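Local structure of putative sugar ABC transporter (Yersinia enterocolitica subsp. enterocolitica 8081, 5ULB) at residues 84-89 / 107-112; 22-27 / 50-55; 116-121 / 281-286. The protein probably serves as the periplasmic binding protein of a sugar ABC importer, here holding a methylthioribose-like selenosugar between its two lobes. All coordinates share one frame; numbering follows the deposited sequence.

Contact 1: residues 84-89 / 107-112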
loop_
_atom_site.group_PDB
_atom_site.type_symbol
_atom_site.label_atom_id
_atom_site.label_comp_id
_atom_site.label_asym_id
_atom_site.label_seq_id
_atom_site.Cartn_x
_atom_site.Cartn_y
_atom_site.Cartn_z
ATOM N N GLY A 84 -8.952 -0.268 7.096
ATOM C CA GLY A 84 -10.041 -0.536 8.079
ATOM C C GLY A 84 -10.308 -2.012 8.183
ATOM O O GLY A 84 -10.357 -2.712 7.163
ATOM N N ARG A 85 -10.460 -2.500 9.408
ATOM C CA ARG A 85 -10.588 -3.929 9.655
ATOM C C ARG A 85 -12.025 -4.327 9.983
ATOM O O ARG A 85 -12.892 -3.503 10.333
ATOM C CB ARG A 85 -9.612 -4.379 10.763
ATOM C CG ARG A 85 -8.186 -4.222 10.384
ATOM C CD ARG A 85 -7.182 -4.679 11.478
ATOM N NE ARG A 85 -7.561 -5.931 12.033
ATOM C CZ ARG A 85 -6.842 -6.532 12.872
ATOM N NH1 ARG A 85 -7.257 -7.721 13.344
ATOM N NH2 ARG A 85 -5.767 -5.875 13.280
ATOM N N ASP A 86 -12.225 -5.623 9.927
ATOM C CA ASP A 86 -13.384 -6.206 10.593
ATOM C C ASP A 86 -13.178 -6.141 12.100
ATOM O O ASP A 86 -12.062 -6.173 12.576
ATOM C CB ASP A 86 -13.465 -7.727 10.180
ATOM C CG ASP A 86 -14.179 -7.958 8.812
ATOM O OD1 ASP A 86 -15.230 -7.304 8.576
ATOM O OD2 ASP A 86 -13.675 -8.841 8.100
ATOM N N PRO A 87 -14.248 -6.047 12.854
ATOM C CA PRO A 87 -15.676 -6.186 12.447
ATOM C C PRO A 87 -16.340 -4.884 12.137
ATOM O O PRO A 87 -17.505 -4.880 11.666
ATOM C CB PRO A 87 -16.328 -6.719 13.740
ATOM C CG PRO A 87 -15.543 -6.115 14.817
ATOM C CD PRO A 87 -14.084 -6.142 14.331
ATOM N N TYR A 88 -15.652 -3.780 12.388
ATOM C CA TYR A 88 -16.371 -2.483 12.461
ATOM C C TYR A 88 -16.522 -1.695 11.116
ATOM O O TYR A 88 -17.325 -0.735 11.063
ATOM C CB TYR A 88 -15.679 -1.584 13.533
ATOM C CG TYR A 88 -14.195 -1.432 13.188
ATOM C CD1 TYR A 88 -13.801 -0.537 12.245
ATOM C CD2 TYR A 88 -13.201 -2.271 13.812
ATOM C CE1 TYR A 88 -12.464 -0.376 11.902
ATOM C CE2 TYR A 88 -11.883 -2.164 13.445
ATOM C CZ TYR A 88 -11.487 -1.186 12.469
ATOM O OH TYR A 88 -10.187 -1.123 12.081
ATOM N N SER A 89 -15.688 -2.018 10.130
ATOM C CA SER A 89 -15.608 -1.124 9.007
ATOM C C SER A 89 -16.865 -1.025 8.175
ATOM O O SER A 89 -17.214 0.055 7.672
ATOM C CB SER A 89 -14.386 -1.385 8.085
ATOM O OG SER A 89 -13.184 -1.087 8.757
ATOM N N ASP A 107 -7.965 -1.188 0.870
ATOM C CA ASP A 107 -7.564 -2.276 1.756
ATOM C C ASP A 107 -8.403 -2.339 3.014
ATOM O O ASP A 107 -7.844 -2.649 4.090
ATOM C CB ASP A 107 -6.062 -2.115 2.119
ATOM C CG ASP A 107 -5.145 -2.734 1.105
ATOM O OD1 ASP A 107 -5.597 -3.401 0.137
ATOM O OD2 ASP A 107 -3.877 -2.566 1.349
ATOM N N THR A 108 -9.689 -2.173 2.836
ATOM C CA THR A 108 -10.622 -2.111 3.950
ATOM C C THR A 108 -11.624 -3.238 3.861
ATOM O O THR A 108 -12.070 -3.595 2.778
ATOM C CB THR A 108 -11.284 -0.697 3.999
ATOM O OG1 THR A 108 -10.254 0.252 4.302
ATOM C CG2 THR A 108 -12.392 -0.564 5.014
ATOM N N ALA A 109 -11.961 -3.829 4.999
ATOM C CA ALA A 109 -12.884 -4.935 5.037
ATOM C C ALA A 109 -14.298 -4.494 4.968
ATOM O O ALA A 109 -14.794 -3.845 5.898
ATOM C CB ALA A 109 -12.632 -5.711 6.333
ATOM N N ILE A 110 -14.971 -4.821 3.884
ATOM C CA ILE A 110 -16.333 -4.434 3.608
ATOM C C ILE A 110 -17.171 -5.683 3.235
ATOM O O ILE A 110 -16.782 -6.417 2.371
ATOM C CB ILE A 110 -16.498 -3.406 2.553
ATOM C CG1 ILE A 110 -15.670 -2.122 2.898
ATOM C CG2 ILE A 110 -17.940 -3.111 2.260
ATOM C CD1 ILE A 110 -16.255 -1.312 4.021
ATOM N N GLN A 111 -18.250 -5.917 3.971
ATOM C CA GLN A 111 -19.152 -7.005 3.654
ATOM C C GLN A 111 -20.340 -6.484 2.853
ATOM O O GLN A 111 -21.000 -5.538 3.269
ATOM C CB GLN A 111 -19.714 -7.551 4.947
ATOM C CG GLN A 111 -18.514 -8.126 5.773
ATOM C CD GLN A 111 -18.848 -8.296 7.198
ATOM O OE1 GLN A 111 -19.681 -9.148 7.566
ATOM N NE2 GLN A 111 -18.251 -7.456 8.029
ATOM N N GLY A 112 -20.579 -7.076 1.711
ATOM C CA GLY A 112 -21.710 -6.664 0.941
ATOM C C GLY A 112 -21.488 -5.504 0.040
ATOM O O GLY A 112 -20.350 -5.008 -0.128
HETATM O O HOH W 1 -16.199 -4.778 8.180
#
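Residues 84-89 and 107-112 are two loops that follow neighbouring parallel strands, 78-82 and 102-106. They run side by side at Gly84-Thr108 and Arg85-Ala109. Ala109 N donates to Gly84 O at 2.9 Å, fairly straight at 163° but from above the carbonyl plane. The same oxygen also takes a CA-H contact from Thr108. Gly84 N donates in return to Thr108 OG1 at 3.1 Å. That hydroxyl lies beside its own backbone N (chi1 -66°) and is also bonded to Phe106 O. The torsion leaves Thr108 CG2 against Ser89 CB, at 3.8 Å. Gly84 packs closely on the same methyl, with Gly84 O 3.7 Å from Thr108 CG2. Ala109 CB fits against the bend before the cis peptide of Pro87, 3.6 Å from Asp86 N and also touching the Asp86 carboxylate. Water 1 donates to Asp86 OD1 and Ala109 O, bridging the outer end. Within the first loop, Arg85 O lies over the centre of the Tyr88 ring and accepts from both Ser89 N and Ser89 OG. Arg85 N donates to Tyr88 OH at 3.0 Å. Asp107, in the sugar pocket, forms a salt bridge with Arg158. The bonds between the loops lie at the residues directly after this ligand-contacting carboxylate, whose charge is probably stabilised by that arginine.

Contact 2: residues 22-27 / 50-55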
loop_
_atom_site.group_PDB
_atom_site.type_symbol
_atom_site.label_atom_id
_atom_site.label_comp_id
_atom_site.label_asym_id
_atom_site.label_seq_id
_atom_site.Cartn_x
_atom_site.Cartn_y
_atom_site.Cartn_z
ATOM N N ILE A 22 -11.700 16.976 2.783
ATOM C CA ILE A 22 -11.575 15.540 2.757
ATOM C C ILE A 22 -10.797 15.069 4.005
ATOM O O ILE A 22 -9.749 15.659 4.319
ATOM C CB ILE A 22 -10.805 15.065 1.500
ATOM C CG1 ILE A 22 -11.396 15.680 0.243
ATOM C CG2 ILE A 22 -10.745 13.556 1.419
ATOM C CD1 ILE A 22 -12.794 15.399 -0.123
ATOM N N ALA A 23 -11.306 14.048 4.651
ATOM C CA ALA A 23 -10.575 13.406 5.777
ATOM C C ALA A 23 -10.031 12.059 5.265
ATOM O O ALA A 23 -10.814 11.264 4.684
ATOM C CB ALA A 23 -11.460 13.237 6.963
ATOM N N VAL A 24 -8.782 11.785 5.544
ATOM C CA VAL A 24 -8.188 10.482 5.254
ATOM C C VAL A 24 -7.792 9.818 6.562
ATOM O O VAL A 24 -7.034 10.446 7.365
ATOM C CB VAL A 24 -6.962 10.657 4.349
ATOM C CG1 VAL A 24 -6.326 9.332 3.993
ATOM C CG2 VAL A 24 -7.304 11.508 3.151
ATOM N N ILE A 25 -8.270 8.636 6.852
ATOM C CA ILE A 25 -7.966 7.910 8.089
ATOM C C ILE A 25 -7.361 6.591 7.638
ATOM O O ILE A 25 -8.026 5.781 6.969
ATOM C CB ILE A 25 -9.178 7.742 8.985
ATOM C CG1 ILE A 25 -9.916 9.044 9.274
ATOM C CG2 ILE A 25 -8.663 7.125 10.309
ATOM C CD1 ILE A 25 -11.009 9.401 8.336
ATOM N N ARG A 26 -6.137 6.338 8.092
ATOM C CA ARG A 26 -5.384 5.141 7.716
ATOM C C ARG A 26 -5.018 4.402 9.008
ATOM O O ARG A 26 -4.472 4.982 9.967
ATOM C CB ARG A 26 -4.215 5.423 6.818
ATOM C CG ARG A 26 -3.330 4.244 6.464
ATOM C CD ARG A 26 -2.583 4.500 5.175
ATOM N NE ARG A 26 -1.532 3.538 4.989
ATOM C CZ ARG A 26 -1.209 2.943 3.825
ATOM N NH1 ARG A 26 -2.064 2.869 2.789
ATOM N NH2 ARG A 26 -0.130 2.214 3.800
ATOM N N ASN A 27 -5.251 3.067 9.036
ATOM C CA ASN A 27 -5.075 2.255 10.213
ATOM C C ASN A 27 -3.678 1.693 10.409
ATOM O O ASN A 27 -3.533 0.498 10.681
ATOM C CB ASN A 27 -6.119 1.134 10.194
ATOM C CG ASN A 27 -6.344 0.459 11.501
ATOM O OD1 ASN A 27 -6.146 1.025 12.587
ATOM N ND2 ASN A 27 -6.904 -0.768 11.430
ATOM N N PHE A 50 -8.721 21.115 -2.854
ATOM C CA PHE A 50 -9.362 20.538 -1.679
ATOM C C PHE A 50 -8.502 20.668 -0.447
ATOM O O PHE A 50 -7.269 20.655 -0.541
ATOM C CB PHE A 50 -9.643 19.067 -1.897
ATOM C CG PHE A 50 -10.652 18.705 -2.973
ATOM C CD1 PHE A 50 -11.300 19.593 -3.752
ATOM C CD2 PHE A 50 -10.904 17.363 -3.184
ATOM C CE1 PHE A 50 -12.234 19.148 -4.732
ATOM C CE2 PHE A 50 -11.769 16.920 -4.130
ATOM C CZ PHE A 50 -12.461 17.781 -4.916
ATOM N N LYS A 51 -9.113 20.829 0.712
ATOM C CA LYS A 51 -8.380 20.708 2.003
ATOM C C LYS A 51 -8.382 19.218 2.326
ATOM O O LYS A 51 -9.419 18.575 2.309
ATOM C CB LYS A 51 -9.117 21.480 3.042
ATOM C CG LYS A 51 -8.544 21.364 4.449
ATOM C CD LYS A 51 -9.138 22.336 5.443
ATOM C CE LYS A 51 -8.670 22.265 6.895
ATOM N NZ LYS A 51 -7.274 22.036 7.110
ATOM N N VAL A 52 -7.229 18.655 2.637
ATOM C CA VAL A 52 -7.078 17.238 2.948
ATOM C C VAL A 52 -6.481 17.174 4.377
ATOM O O VAL A 52 -5.360 17.630 4.593
ATOM C CB VAL A 52 -6.168 16.516 1.991
ATOM C CG1 VAL A 52 -5.947 15.061 2.426
ATOM C CG2 VAL A 52 -6.723 16.596 0.581
ATOM N N ASP A 53 -7.222 16.550 5.276
ATOM C CA ASP A 53 -6.819 16.344 6.652
ATOM C C ASP A 53 -6.542 14.855 6.834
ATOM O O ASP A 53 -7.449 14.058 6.625
ATOM C CB ASP A 53 -7.923 16.804 7.634
ATOM C CG ASP A 53 -8.141 18.314 7.663
ATOM O OD1 ASP A 53 -7.250 19.064 7.257
ATOM O OD2 ASP A 53 -9.232 18.727 8.173
ATOM N N THR A 54 -5.390 14.494 7.271
ATOM C CA THR A 54 -4.923 13.128 7.413
ATOM C C THR A 54 -4.745 12.695 8.875
ATOM O O THR A 54 -4.321 13.467 9.714
ATOM C CB THR A 54 -3.649 12.808 6.587
ATOM O OG1 THR A 54 -2.575 13.572 7.072
ATOM C CG2 THR A 54 -3.823 13.176 5.139
ATOM N N PHE A 55 -5.060 11.425 9.135
ATOM C CA PHE A 55 -5.108 10.885 10.504
ATOM C C PHE A 55 -4.571 9.439 10.416
ATOM O O PHE A 55 -5.019 8.652 9.561
ATOM C CB PHE A 55 -6.525 10.858 11.050
ATOM C CG PHE A 55 -7.161 12.184 11.079
ATOM C CD1 PHE A 55 -6.979 13.025 12.168
ATOM C CD2 PHE A 55 -7.944 12.642 9.992
ATOM C CE1 PHE A 55 -7.643 14.316 12.176
ATOM C CE2 PHE A 55 -8.574 13.834 10.004
ATOM C CZ PHE A 55 -8.338 14.696 11.107
#
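Strands 22-26 and 51-55 lie parallel, 4.7 Å apart at their axes and twisted by 21°. Ile22 N, Val24 N and Arg26 N donate to Lys51 O, Asp53 O and Phe55 O. Asp53 N and Phe55 N return bonds to Ile22 O and Val24 O. The Asp53 N to Ile22 O bond is the straightest, at 175°. Side chains of paired residues leave on the same face. On the face of Ile22 and Val24, the Ile22 CG1 branch lies beside its backbone N (chi1 -51°) and crosses obliquely to the Phe50 ring, meeting Phe50 CD2 at 3.8 Å. Val24 spreads its two methyls. Val24 CG2 reaches back to Val52 CG1 at 3.9 Å, while Val24 CB sits beside Thr54 CG2 at 4.1 Å. Val24 thus fills the notch between Val52 and Thr54. Together with helix 32-48 the strands form a beta-alpha-beta crossover of the periplasmic binding protein fold. Val41 of that helix packs on both Val24 and Val52. Ile22 is met by helix 262-278 through Leu270, Val273 and Ile277. On the other face, the Phe55 ring sits beside the small Ala23 and turns its edge to it, Phe55 CE2 4.2 Å from Ala23 CB. Ile25 lies alongside Phe55, pointing the same way, with Ile25 CG1 4.2 Å from Phe55 CD2. Phe67 of helix 61-73 meets the Phe55 ring and also touches Ile25. Nearer the start of the strands, on this face, Asp53 OD1 holds Lys51 NZ in a salt bridge through its syn lone pair, and Asp53 OD2 bonds to Tyr76 OH.

Contact 3: residues 116-121 / 281-286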
loop_
_atom_site.group_PDB
_atom_site.type_symbol
_atom_site.label_atom_id
_atom_site.label_comp_id
_atom_site.label_asym_id
_atom_site.label_seq_id
_atom_site.Cartn_x
_atom_site.Cartn_y
_atom_site.Cartn_z
ATOM N N GLY A 116 -22.862 3.624 -3.472
ATOM C CA GLY A 116 -22.062 4.798 -3.364
ATOM C C GLY A 116 -20.645 4.659 -2.979
ATOM O O GLY A 116 -19.839 5.595 -3.224
ATOM N N LEU A 117 -20.284 3.477 -2.471
ATOM C CA LEU A 117 -18.897 3.184 -2.073
ATOM C C LEU A 117 -18.117 2.676 -3.296
ATOM O O LEU A 117 -18.643 1.883 -4.058
ATOM C CB LEU A 117 -18.943 2.107 -0.978
ATOM C CG LEU A 117 -17.563 1.696 -0.489
ATOM C CD1 LEU A 117 -16.789 2.830 0.163
ATOM C CD2 LEU A 117 -17.724 0.539 0.457
ATOM N N THR A 118 -16.866 3.124 -3.402
ATOM C CA THR A 118 -15.913 2.351 -4.147
ATOM C C THR A 118 -14.944 1.676 -3.205
ATOM O O THR A 118 -14.336 2.358 -2.359
ATOM C CB THR A 118 -15.118 3.206 -5.186
ATOM O OG1 THR A 118 -16.002 3.912 -6.028
ATOM C CG2 THR A 118 -14.135 2.381 -5.989
ATOM N N VAL A 119 -14.680 0.356 -3.397
ATOM C CA VAL A 119 -13.675 -0.354 -2.693
ATOM C C VAL A 119 -12.477 -0.547 -3.590
ATOM O O VAL A 119 -12.620 -0.978 -4.748
ATOM C CB VAL A 119 -14.163 -1.681 -2.111
ATOM C CG1 VAL A 119 -15.347 -1.484 -1.157
ATOM C CG2 VAL A 119 -14.509 -2.673 -3.182
ATOM N N THR A 120 -11.290 -0.205 -3.114
ATOM C CA THR A 120 -10.108 -0.328 -3.877
ATOM C C THR A 120 -9.094 -1.214 -3.195
ATOM O O THR A 120 -9.077 -1.329 -1.964
ATOM C CB THR A 120 -9.478 1.023 -4.254
ATOM O OG1 THR A 120 -8.798 1.639 -3.158
ATOM C CG2 THR A 120 -10.478 2.062 -4.840
ATOM N N GLN A 121 -8.250 -1.886 -4.000
ATOM C CA GLN A 121 -7.253 -2.801 -3.490
ATOM C C GLN A 121 -6.219 -3.042 -4.553
ATOM O O GLN A 121 -6.449 -2.745 -5.717
ATOM C CB GLN A 121 -7.860 -4.105 -3.020
ATOM C CG GLN A 121 -8.793 -4.768 -4.032
ATOM C CD GLN A 121 -10.236 -4.183 -4.147
ATOM O OE1 GLN A 121 -10.762 -3.684 -3.163
ATOM N NE2 GLN A 121 -10.767 -4.090 -5.353
ATOM N N GLU A 281 -20.517 9.072 -12.185
ATOM C CA GLU A 281 -20.493 7.646 -11.901
ATOM C C GLU A 281 -19.128 7.172 -11.493
ATOM O O GLU A 281 -18.134 7.581 -12.131
ATOM C CB GLU A 281 -20.981 6.882 -13.134
ATOM C CG GLU A 281 -20.968 5.371 -12.999
ATOM C CD GLU A 281 -21.389 4.636 -14.277
ATOM O OE1 GLU A 281 -21.556 5.319 -15.342
ATOM O OE2 GLU A 281 -21.590 3.427 -14.155
ATOM N N THR A 282 -19.066 6.320 -10.496
ATOM C CA THR A 282 -17.856 5.631 -10.052
ATOM C C THR A 282 -18.176 4.169 -9.782
ATOM O O THR A 282 -19.280 3.824 -9.478
ATOM C CB THR A 282 -17.319 6.284 -8.737
ATOM O OG1 THR A 282 -18.330 6.332 -7.742
ATOM C CG2 THR A 282 -16.686 7.654 -9.031
ATOM N N PRO A 283 -17.210 3.279 -10.015
ATOM C CA PRO A 283 -17.472 1.862 -9.957
ATOM C C PRO A 283 -17.561 1.365 -8.540
ATOM O O PRO A 283 -17.059 2.002 -7.588
ATOM C CB PRO A 283 -16.257 1.262 -10.633
ATOM C CG PRO A 283 -15.168 2.233 -10.409
ATOM C CD PRO A 283 -15.845 3.582 -10.426
ATOM N N ALA A 284 -18.118 0.201 -8.329
ATOM C CA ALA A 284 -18.185 -0.444 -7.040
ATOM C C ALA A 284 -16.800 -0.870 -6.515
ATOM O O ALA A 284 -16.543 -0.810 -5.301
ATOM C CB ALA A 284 -19.090 -1.682 -7.129
ATOM N N SER A 285 -15.920 -1.217 -7.454
ATOM C CA SER A 285 -14.629 -1.775 -7.107
ATOM C C SER A 285 -13.592 -1.279 -8.114
ATOM O O SER A 285 -13.887 -1.092 -9.295
ATOM C CB SER A 285 -14.668 -3.344 -7.038
ATOM O OG SER A 285 -13.445 -3.938 -6.621
ATOM N N TYR A 286 -12.351 -1.244 -7.662
ATOM C CA TYR A 286 -11.257 -0.940 -8.544
ATOM C C TYR A 286 -9.962 -1.596 -7.996
ATOM O O TYR A 286 -9.672 -1.553 -6.792
ATOM C CB TYR A 286 -11.006 0.602 -8.651
ATOM C CG TYR A 286 -9.880 1.040 -9.506
ATOM C CD1 TYR A 286 -9.970 0.991 -10.906
ATOM C CD2 TYR A 286 -8.603 1.366 -8.992
ATOM C CE1 TYR A 286 -8.955 1.357 -11.717
ATOM C CE2 TYR A 286 -7.618 1.686 -9.832
ATOM C CZ TYR A 286 -7.784 1.736 -11.181
ATOM O OH TYR A 286 -6.738 2.096 -11.965
HETATM O O HOH W 2 -19.720 3.851 -6.401
#
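Leu117 begins the contact with its carbonyl oxygen. Water 2 lies between Leu117 O and Thr282 O and can donate to them, weakly to the first. Thr118 follows with the shortest bond: Thr118 OG1 lies beside its backbone N (chi1 -54°) and donates to Pro283 O at 2.7 Å, nearly along the C=O axis. Lys276 NZ also bonds to Thr118 OG1. Val119 pairs with 281-286 through both its N and its O. Val119 N donates to Ala284 O at 2.9 Å, and Val119 O accepts from Tyr286 N at 2.9 Å. In the conformer described, Val119 CG2 takes the crowded position and comes to 3.8 Å from Ser285 OG. Thr120 CG2 lies against Tyr286 CB, at 4.1 Å, while Thr120 OG1 bonds to Val105 O and Asn269 ND2. Gln121 N donates to Tyr286 O. In the conformer described, its side chain bends at chi2 (-79°) and folds back, so that Gln121 NE2 donates to Ser285 OG at 3.0 Å, close to its amide plane. The Tyr286 ring meets Phe323 and Phe288 edge-to-face. The pairing is parallel and places strand 118-122 between strands 102-106 and 285-294. Leu272 of helix 262-278 packs on Thr118, Thr120 and Thr282.

In the fold
From the N terminus, contact 2 comes first. It closes the loop that runs through helix 32-48 and pairs the edge strand 51-56 with strand 21-26. Contact 1 follows, joining the loops after strands 78-82 and 102-106 around helix 89-98. Contact 3 comes last. It closes a loop of about 160 residues that runs through the other lobe, and sets strand 285-294 beside strand 118-122. The three lie in series; none nests or crosses. Contacts 2 and 3 belong to one sheet without touching. Contact 1 meets both: Tyr88 and Arg85 pack on Asn27, and Asp107 N probably bonds to Thr120 O, with Ile110 packing on Leu117 and Val119.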